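Local coordinates for mandelate racemase/muconate lactonizing enzyme family protein (Azoarcus sp., PDB 2QDE) that belongs to the enolase superfamily, pairing an alpha+beta N-terminal capping domain with a TIM-barrel-like domain that carries a bound metal ion, at residues A[60-73]-A[93-107]. Sequence-based numbering, arbitrary orientation.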
loop_
_atom_site.group_PDB
_atom_site.type_symbol
_atom_site.label_atom_id
_atom_site.label_comp_id
_atom_site.label_asym_id
_atom_site.label_seq_id
_atom_site.Cartn_x
_atom_site.Cartn_y
_atom_site.Cartn_z
ATOM N N GLU A 60 30.913 19.524 -1.171
ATOM C CA GLU A 60 32.116 19.674 -0.359
ATOM C C GLU A 60 33.199 20.459 -1.096
ATOM O O GLU A 60 33.263 20.458 -2.326
ATOM C CB GLU A 60 32.628 18.296 0.077
ATOM C CG GLU A 60 31.648 17.597 1.027
ATOM C CD GLU A 60 32.060 16.180 1.392
ATOM O OE1 GLU A 60 33.083 16.010 2.093
ATOM O OE2 GLU A 60 31.349 15.237 0.974
ATOM N N THR A 61 34.041 21.145 -0.333
ATOM C CA THR A 61 35.106 21.954 -0.906
ATOM C C THR A 61 36.440 21.584 -0.286
ATOM O O THR A 61 36.497 20.808 0.662
ATOM C CB THR A 61 34.882 23.456 -0.632
ATOM O OG1 THR A 61 34.897 23.685 0.786
ATOM C CG2 THR A 61 33.545 23.918 -1.217
ATOM N N GLN A 62 37.510 22.152 -0.829
ATOM C CA GLN A 62 38.838 21.892 -0.302
ATOM C C GLN A 62 38.840 22.206 1.179
ATOM O O GLN A 62 39.289 21.398 1.981
ATOM C CB GLN A 62 39.877 22.763 -0.995
ATOM C CG GLN A 62 40.188 22.371 -2.414
ATOM C CD GLN A 62 41.301 23.221 -2.977
ATOM O OE1 GLN A 62 41.233 24.453 -2.924
ATOM N NE2 GLN A 62 42.333 22.578 -3.514
ATOM N N ASP A 63 38.323 23.383 1.534
ATOM C CA ASP A 63 38.283 23.797 2.932
ATOM C C ASP A 63 37.357 22.927 3.788
ATOM O O ASP A 63 37.676 22.647 4.943
ATOM C CB ASP A 63 37.917 25.289 3.037
ATOM C CG ASP A 63 39.037 26.206 2.512
ATOM O OD1 ASP A 63 40.158 25.700 2.275
ATOM O OD2 ASP A 63 38.806 27.428 2.341
ATOM N N SER A 64 36.230 22.482 3.221
ATOM C CA SER A 64 35.297 21.603 3.940
ATOM C C SER A 64 36.034 20.366 4.408
ATOM O O SER A 64 36.053 20.027 5.585
ATOM C CB SER A 64 34.168 21.106 3.029
ATOM O OG SER A 64 33.293 22.144 2.689
ATOM N N ILE A 65 36.616 19.675 3.441
ATOM C CA ILE A 65 37.343 18.448 3.700
ATOM C C ILE A 65 38.519 18.664 4.649
ATOM O O ILE A 65 38.725 17.888 5.585
ATOM C CB ILE A 65 37.836 17.848 2.371
ATOM C CG1 ILE A 65 36.626 17.560 1.470
ATOM C CG2 ILE A 65 38.647 16.579 2.631
ATOM C CD1 ILE A 65 36.979 17.233 0.029
ATOM N N THR A 66 39.278 19.729 4.417
ATOM C CA THR A 66 40.430 20.008 5.253
ATOM C C THR A 66 40.037 20.240 6.702
ATOM O O THR A 66 40.668 19.707 7.615
ATOM C CB THR A 66 41.219 21.225 4.729
ATOM O OG1 THR A 66 41.747 20.924 3.429
ATOM C CG2 THR A 66 42.372 21.562 5.675
ATOM N N SER A 67 38.988 21.021 6.922
ATOM C CA SER A 67 38.563 21.298 8.282
ATOM C C SER A 67 37.972 20.071 8.969
ATOM O O SER A 67 38.340 19.752 10.100
ATOM C CB SER A 67 37.546 22.434 8.307
ATOM O OG SER A 67 37.182 22.722 9.643
ATOM N N MET A 68 37.064 19.370 8.297
ATOM C CA MET A 68 36.468 18.208 8.937
ATOM C C MET A 68 37.525 17.169 9.292
ATOM O O MET A 68 37.495 16.602 10.379
ATOM C CB MET A 68 35.387 17.577 8.055
ATOM C CG MET A 68 34.535 16.544 8.802
ATOM S SD MET A 68 33.779 17.204 10.314
ATOM C CE MET A 68 32.702 18.396 9.653
ATOM N N ILE A 69 38.469 16.932 8.391
ATOM C CA ILE A 69 39.514 15.950 8.659
ATOM C C ILE A 69 40.482 16.419 9.751
ATOM O O ILE A 69 40.791 15.672 10.675
ATOM C CB ILE A 69 40.329 15.630 7.382
ATOM C CG1 ILE A 69 39.451 14.883 6.373
ATOM C CG2 ILE A 69 41.552 14.787 7.732
ATOM C CD1 ILE A 69 40.180 14.477 5.108
ATOM N N CYS A 70 40.946 17.657 9.645
ATOM C CA CYS A 70 41.901 18.184 10.614
ATOM C C CYS A 70 41.345 18.640 11.957
ATOM O O CYS A 70 41.938 18.353 13.001
ATOM C CB CYS A 70 42.699 19.313 9.972
ATOM S SG CYS A 70 43.756 18.722 8.633
ATOM N N ASP A 71 40.212 19.330 11.943
ATOM C CA ASP A 71 39.618 19.828 13.180
ATOM C C ASP A 71 38.757 18.823 13.930
ATOM O O ASP A 71 38.477 19.012 15.114
ATOM C CB ASP A 71 38.776 21.080 12.901
ATOM C CG ASP A 71 39.616 22.271 12.479
ATOM O OD1 ASP A 71 40.590 22.587 13.193
ATOM O OD2 ASP A 71 39.302 22.895 11.446
ATOM N N PHE A 72 38.341 17.759 13.248
ATOM C CA PHE A 72 37.485 16.757 13.867
ATOM C C PHE A 72 37.968 15.314 13.774
ATOM O O PHE A 72 38.288 14.701 14.794
ATOM C CB PHE A 72 36.077 16.863 13.280
ATOM C CG PHE A 72 35.371 18.130 13.655
ATOM C CD1 PHE A 72 34.652 18.213 14.846
ATOM C CD2 PHE A 72 35.467 19.259 12.845
ATOM C CE1 PHE A 72 34.036 19.406 15.227
ATOM C CE2 PHE A 72 34.854 20.456 13.218
ATOM C CZ PHE A 72 34.137 20.529 14.410
ATOM N N PHE A 73 38.015 14.762 12.567
ATOM C CA PHE A 73 38.442 13.378 12.427
ATOM C C PHE A 73 39.812 13.115 13.053
ATOM O O PHE A 73 39.981 12.138 13.786
ATOM C CB PHE A 73 38.452 12.958 10.951
ATOM C CG PHE A 73 37.085 12.961 10.302
ATOM C CD1 PHE A 73 35.928 12.763 11.065
ATOM C CD2 PHE A 73 36.957 13.142 8.922
ATOM C CE1 PHE A 73 34.658 12.745 10.462
ATOM C CE2 PHE A 73 35.690 13.122 8.310
ATOM C CZ PHE A 73 34.543 12.923 9.088
ATOM N N MET A 93 33.445 8.002 12.554
ATOM C CA MET A 93 33.317 9.180 11.699
ATOM C C MET A 93 31.835 9.469 11.401
ATOM O O MET A 93 31.417 10.631 11.384
ATOM C CB MET A 93 34.096 9.004 10.381
ATOM C CG MET A 93 35.625 9.062 10.515
ATOM S SD MET A 93 36.530 9.357 8.945
ATOM C CE MET A 93 36.267 7.794 8.121
ATOM N N ASP A 94 31.048 8.414 11.177
ATOM C CA ASP A 94 29.621 8.569 10.888
ATOM C C ASP A 94 28.807 9.065 12.087
ATOM O O ASP A 94 27.829 9.796 11.926
ATOM C CB ASP A 94 29.024 7.253 10.378
ATOM C CG ASP A 94 29.311 7.010 8.899
ATOM O OD1 ASP A 94 29.564 7.995 8.162
ATOM O OD2 ASP A 94 29.264 5.833 8.472
ATOM N N ILE A 95 29.196 8.668 13.291
ATOM C CA ILE A 95 28.480 9.124 14.473
ATOM C C ILE A 95 28.873 10.574 14.746
ATOM O O ILE A 95 28.043 11.399 15.137
ATOM C CB ILE A 95 28.831 8.275 15.706
ATOM C CG1 ILE A 95 28.367 6.830 15.491
ATOM C CG2 ILE A 95 28.172 8.862 16.956
ATOM C CD1 ILE A 95 26.868 6.683 15.370
ATOM N N LEU A 96 30.143 10.881 14.516
ATOM C CA LEU A 96 30.663 12.223 14.759
ATOM C C LEU A 96 30.206 13.279 13.761
ATOM O O LEU A 96 29.947 14.416 14.139
ATOM C CB LEU A 96 32.194 12.193 14.768
ATOM C CG LEU A 96 32.947 13.519 14.930
ATOM C CD1 LEU A 96 32.695 14.098 16.321
ATOM C CD2 LEU A 96 34.440 13.283 14.719
ATOM N N THR A 97 30.100 12.895 12.491
ATOM C CA THR A 97 29.741 13.846 11.450
ATOM C C THR A 97 28.623 13.453 10.483
ATOM O O THR A 97 28.583 12.331 9.970
ATOM C CB THR A 97 30.983 14.183 10.600
ATOM O OG1 THR A 97 31.997 14.750 11.439
ATOM C CG2 THR A 97 30.634 15.173 9.500
ATOM N N ARG A 98 27.740 14.415 10.231
ATOM C CA ARG A 98 26.623 14.262 9.304
ATOM C C ARG A 98 27.192 14.583 7.916
ATOM O O ARG A 98 28.009 15.502 7.778
ATOM C CB ARG A 98 25.528 15.275 9.646
ATOM C CG ARG A 98 24.254 15.154 8.827
ATOM C CD ARG A 98 23.477 16.460 8.862
ATOM N NE ARG A 98 22.045 16.249 9.075
ATOM C CZ ARG A 98 21.251 15.575 8.248
ATOM N NH1 ARG A 98 21.742 15.041 7.134
ATOM N NH2 ARG A 98 19.968 15.425 8.544
ATOM N N ASP A 99 26.757 13.844 6.898
ATOM C CA ASP A 99 27.226 14.056 5.526
ATOM C C ASP A 99 28.760 14.047 5.417
ATOM O O ASP A 99 29.416 13.229 6.054
ATOM C CB ASP A 99 26.661 15.371 4.963
ATOM C CG ASP A 99 25.139 15.395 4.943
ATOM O OD1 ASP A 99 24.531 14.393 4.515
ATOM O OD2 ASP A 99 24.546 16.416 5.341
ATOM N N ASN A 100 29.327 14.937 4.602
ATOM C CA ASN A 100 30.785 15.001 4.425
ATOM C C ASN A 100 31.341 13.693 3.873
ATOM O O ASN A 100 32.458 13.292 4.203
ATOM C CB ASN A 100 31.475 15.311 5.759
ATOM C CG ASN A 100 31.287 16.744 6.187
ATOM O OD1 ASN A 100 32.071 17.623 5.825
ATOM N ND2 ASN A 100 30.228 16.996 6.948
ATOM N N ASN A 101 30.558 13.041 3.024
ATOM C CA ASN A 101 30.941 11.766 2.432
ATOM C C ASN A 101 32.303 11.758 1.742
ATOM O O ASN A 101 33.051 10.794 1.883
ATOM C CB ASN A 101 29.864 11.311 1.442
ATOM C CG ASN A 101 28.519 11.103 2.109
ATOM O OD1 ASN A 101 28.062 11.946 2.882
ATOM N ND2 ASN A 101 27.875 9.982 1.810
ATOM N N GLN A 102 32.629 12.816 1.001
ATOM C CA GLN A 102 33.911 12.856 0.297
ATOM C C GLN A 102 35.100 12.934 1.255
ATOM O O GLN A 102 36.145 12.329 1.006
ATOM C CB GLN A 102 33.941 14.027 -0.683
ATOM C CG GLN A 102 35.239 14.160 -1.473
ATOM C CD GLN A 102 35.107 15.121 -2.641
ATOM O OE1 GLN A 102 34.306 16.048 -2.599
ATOM N NE2 GLN A 102 35.901 14.909 -3.686
ATOM N N ALA A 103 34.932 13.680 2.344
ATOM C CA ALA A 103 35.977 13.818 3.355
ATOM C C ALA A 103 36.179 12.460 4.028
ATOM O O ALA A 103 37.311 12.019 4.234
ATOM C CB ALA A 103 35.575 14.861 4.385
ATOM N N LYS A 104 35.072 11.802 4.362
ATOM C CA LYS A 104 35.126 10.488 4.998
ATOM C C LYS A 104 35.771 9.483 4.044
ATOM O O LYS A 104 36.599 8.665 4.453
ATOM C CB LYS A 104 33.719 10.000 5.361
ATOM C CG LYS A 104 33.018 10.794 6.454
ATOM C CD LYS A 104 31.558 10.353 6.584
ATOM C CE LYS A 104 30.859 11.042 7.742
ATOM N NZ LYS A 104 29.392 10.792 7.743
ATOM N N ALA A 105 35.391 9.553 2.773
ATOM C CA ALA A 105 35.929 8.647 1.766
ATOM C C ALA A 105 37.445 8.788 1.674
ATOM O O ALA A 105 38.166 7.799 1.594
ATOM C CB ALA A 105 35.302 8.936 0.411
ATOM N N THR A 106 37.918 10.027 1.684
ATOM C CA THR A 106 39.342 10.299 1.599
ATOM C C THR A 106 40.112 9.629 2.735
ATOM O O THR A 106 41.187 9.061 2.519
ATOM C CB THR A 106 39.592 11.806 1.618
ATOM O OG1 THR A 106 38.915 12.400 0.504
ATOM C CG2 THR A 106 41.081 12.107 1.510
ATOM N N VAL A 107 39.560 9.696 3.942
ATOM C CA VAL A 107 40.184 9.076 5.101
ATOM C C VAL A 107 40.222 7.559 4.896
ATOM O O VAL A 107 41.246 6.912 5.107
ATOM C CB VAL A 107 39.385 9.397 6.387
ATOM C CG1 VAL A 107 39.913 8.571 7.558
ATOM C CG2 VAL A 107 39.485 10.882 6.697
HETATM O O HOH W 1 32.748 18.097 -3.625
HETATM O O HOH W 2 33.983 18.065 3.607
#
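F73 packing against M93, and E60 bonding to Q102 and A103, show how one helical segment can grip another at both ends, apolar at one and polar at the other. The setting is the helical part of the N-terminal capping domain of the enolase superfamily, where helix 62-73 crosses helix 101-107 at -57° with axes 9.1 Å apart. The ring of F73 wedges between the end of helix 86-96 (M93, L96) and helix 101-107, a knob in a hole formed by M93, K104, A103 and V107. M93 gives a Met-aromatic contact, its SD 3.7 Å from the centroid of the F73 ring and almost on the ring normal, while M68 CG lies over the rim of the opposite face. L96 CD2 and A103 CB meet the ring at its edge. Beyond the ring, M68 has CG anti to the backbone N (chi1 -168°) and then bends (chi2 55°), bringing SD to T97 OG1 at 3.2 Å, tip to tip; that buried hydroxyl has no hydrogen-bonding partner in the model.

At the other end E60, in the loop before its helix, straddles the first turn of helix 101-107. OE2 accepts from Q102 N (2.7 Å) and OE1 from A103 N (3.0 Å), both on the syn side and a little out of the carboxylate plane, so two bonds limit the group's rotation. Its negative charge at this N-terminus would probably interact favourably with the helix dipole, and R58 adds a salt bridge to OE2. Between the two ends, I65 CG2 packs on A103 CB (3.9 Å) and I69 CD1 on V107 CG2 (4.0 Å).

Further out, this part of helix 62-78 packs on strands 5-15 and 31-40, through I69 on V8 and I65 on V34, and N100 ND2 donates to G59 O of a second subunit. Within the loop joining helices 86-96 and 101-107, N100 ND2 also donates to R98 O at 2.8 Å, and a water links N100 OD1 to E60 OE1.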